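Local coordinates for PaaX domain-containing protein, C-domain protein (Mycobacterium tuberculosis, PDB 3KFW) that is of unknown function but belongs by sequence to the PaaX family of transcriptional repressors, so it may bind DNA and regulate transcription, at residues V8-L13 and Y60-R65. Numbering follows the deposited sequence.
Sequences VVLSVL and YRLSDR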
loop_
_atom_site.group_PDB
_atom_site.type_symbol
_atom_site.label_atom_id
_atom_site.label_comp_id
_atom_site.label_asym_id
_atom_site.label_seq_id
_atom_site.Cartn_x
_atom_site.Cartn_y
_atom_site.Cartn_z
ATOM N N VAL A 8 -24.265 -35.470 -5.643
ATOM C CA VAL A 8 -24.668 -36.322 -6.759
ATOM C C VAL A 8 -26.151 -36.340 -7.088
ATOM O O VAL A 8 -26.460 -36.505 -8.280
ATOM C CB VAL A 8 -24.083 -37.755 -6.796
ATOM C CG1 VAL A 8 -22.964 -38.008 -5.748
ATOM C CG2 VAL A 8 -25.188 -38.804 -6.771
ATOM N N VAL A 9 -27.071 -36.169 -6.103
ATOM C CA VAL A 9 -28.490 -35.977 -6.511
ATOM C C VAL A 9 -28.649 -34.636 -7.192
ATOM O O VAL A 9 -29.425 -34.531 -8.121
ATOM C CB VAL A 9 -29.638 -36.280 -5.451
ATOM C CG1 VAL A 9 -29.165 -37.246 -4.370
ATOM C CG2 VAL A 9 -30.269 -35.013 -4.863
ATOM N N LEU A 10 -27.877 -33.623 -6.796
ATOM C CA LEU A 10 -27.884 -32.385 -7.590
ATOM C C LEU A 10 -27.549 -32.627 -9.069
ATOM O O LEU A 10 -28.307 -32.217 -9.928
ATOM C CB LEU A 10 -27.005 -31.275 -7.006
ATOM C CG LEU A 10 -27.523 -30.642 -5.701
ATOM C CD1 LEU A 10 -26.687 -29.373 -5.288
ATOM C CD2 LEU A 10 -29.021 -30.332 -5.746
ATOM N N SER A 11 -26.433 -33.286 -9.354
ATOM C CA SER A 11 -26.045 -33.577 -10.736
ATOM C C SER A 11 -27.052 -34.443 -11.457
ATOM O O SER A 11 -27.332 -34.222 -12.605
ATOM C CB SER A 11 -24.688 -34.226 -10.780
ATOM O OG SER A 11 -23.706 -33.200 -10.737
ATOM N N VAL A 12 -27.633 -35.408 -10.771
ATOM C CA VAL A 12 -28.594 -36.283 -11.420
ATOM C C VAL A 12 -29.881 -35.515 -11.785
ATOM O O VAL A 12 -30.547 -35.822 -12.782
ATOM C CB VAL A 12 -28.844 -37.537 -10.531
ATOM C CG1 VAL A 12 -30.014 -38.342 -11.038
ATOM C CG2 VAL A 12 -27.542 -38.426 -10.478
ATOM N N LEU A 13 -30.208 -34.487 -11.005
ATOM C CA LEU A 13 -31.363 -33.662 -11.294
ATOM C C LEU A 13 -31.115 -32.446 -12.192
ATOM O O LEU A 13 -32.041 -31.778 -12.608
ATOM C CB LEU A 13 -32.159 -33.303 -9.989
ATOM C CG LEU A 13 -32.626 -34.548 -9.211
ATOM C CD1 LEU A 13 -33.142 -34.181 -7.849
ATOM C CD2 LEU A 13 -33.698 -35.280 -10.032
ATOM N N TYR A 60 -39.572 -36.037 -6.173
ATOM C CA TYR A 60 -38.621 -35.002 -5.790
ATOM C C TYR A 60 -38.197 -34.145 -6.998
ATOM O O TYR A 60 -38.113 -34.639 -8.136
ATOM C CB TYR A 60 -37.390 -35.656 -5.159
ATOM C CG TYR A 60 -37.650 -36.532 -3.924
ATOM C CD1 TYR A 60 -37.633 -35.980 -2.650
ATOM C CD2 TYR A 60 -37.892 -37.914 -4.040
ATOM C CE1 TYR A 60 -37.856 -36.765 -1.518
ATOM C CE2 TYR A 60 -38.117 -38.749 -2.871
ATOM C CZ TYR A 60 -38.094 -38.162 -1.616
ATOM O OH TYR A 60 -38.343 -38.905 -0.432
ATOM N N ARG A 61 -37.992 -32.855 -6.750
ATOM C CA ARG A 61 -37.446 -31.951 -7.720
ATOM C C ARG A 61 -36.774 -30.834 -6.890
ATOM O O ARG A 61 -37.019 -30.736 -5.677
ATOM C CB ARG A 61 -38.510 -31.408 -8.690
ATOM C CG ARG A 61 -39.366 -30.349 -8.095
ATOM C CD ARG A 61 -40.319 -29.698 -9.097
ATOM N NE ARG A 61 -41.252 -28.807 -8.414
ATOM C CZ ARG A 61 -42.283 -28.187 -8.995
ATOM N NH1 ARG A 61 -42.488 -28.342 -10.300
ATOM N NH2 ARG A 61 -43.079 -27.381 -8.282
ATOM N N LEU A 62 -35.885 -30.052 -7.518
ATOM C CA LEU A 62 -35.141 -29.000 -6.810
ATOM C C LEU A 62 -36.054 -27.916 -6.168
ATOM O O LEU A 62 -37.049 -27.530 -6.723
ATOM C CB LEU A 62 -34.125 -28.326 -7.785
ATOM C CG LEU A 62 -32.626 -28.744 -7.914
ATOM C CD1 LEU A 62 -32.346 -30.241 -7.742
ATOM C CD2 LEU A 62 -31.969 -28.222 -9.217
ATOM N N SER A 63 -35.640 -27.406 -5.019
ATOM C CA SER A 63 -36.141 -26.171 -4.414
ATOM C C SER A 63 -35.991 -24.943 -5.289
ATOM O O SER A 63 -34.975 -24.806 -6.008
ATOM C CB SER A 63 -35.292 -25.886 -3.190
ATOM O OG SER A 63 -35.996 -25.030 -2.330
ATOM N N ASP A 64 -36.928 -24.001 -5.169
ATOM C CA ASP A 64 -36.827 -22.737 -5.899
ATOM C C ASP A 64 -35.541 -21.943 -5.608
ATOM O O ASP A 64 -34.950 -21.370 -6.535
ATOM C CB ASP A 64 -38.089 -21.881 -5.755
ATOM C CG ASP A 64 -39.179 -22.255 -6.788
ATOM O OD1 ASP A 64 -38.853 -22.372 -8.003
ATOM O OD2 ASP A 64 -40.369 -22.422 -6.394
ATOM N N ARG A 65 -35.084 -21.953 -4.350
ATOM C CA ARG A 65 -33.810 -21.303 -3.992
ATOM C C ARG A 65 -32.524 -22.070 -4.404
ATOM O O ARG A 65 -31.474 -21.450 -4.610
ATOM C CB ARG A 65 -33.784 -20.841 -2.515
ATOM C CG ARG A 65 -33.007 -21.728 -1.530
ATOM C CD ARG A 65 -33.230 -21.272 -0.061
ATOM N NE ARG A 65 -32.504 -22.121 0.896
ATOM C CZ ARG A 65 -33.054 -23.056 1.676
ATOM N NH1 ARG A 65 -34.366 -23.289 1.651
ATOM N NH2 ARG A 65 -32.278 -23.764 2.492
#
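L62 overlaps L10 and L13 with one methyl of its fork, CD1. The contact joins helix 5-13 to strand 59-62 in the PaaX-like helix-turn-helix domain. Three helices followed by the two-stranded hairpin of 53-56 and 59-62 are consistent with a winged helix, in which the hairpin is the wing. The contact packs strand 59-62 against helix 5-13.

L62 CD1 lies 3.8 Å from L13 CB and 4.0 Å from L13 CD1, so it rests along the side of L13. These two side chains run past each other in opposite directions. L10 and L13 are three residues apart, nearly one helical turn, so both serve one side of the helix.

No hydrogen bond links the two segments; the contact is apolar. L53 of strand 53-56 touches both L13 and L62, and L26 of helix 23-30 also covers L13. Y60 starts toward helix 5-13, but its side chain packs on L44 and V48 of helix 37-49. S63 then occupies the N-cap position of helix 64-77, and its OG is hydrogen-bonded to G51 O.

L10 meets the same methyl of L62 differently, and the two side chains cross at about a right angle. In L10 the CD1 branch is anti to CA (chi2 -171°), so the touching methyl is the other branch of the fork: L10 CD2 comes within 3.9 Å of L62 CD1.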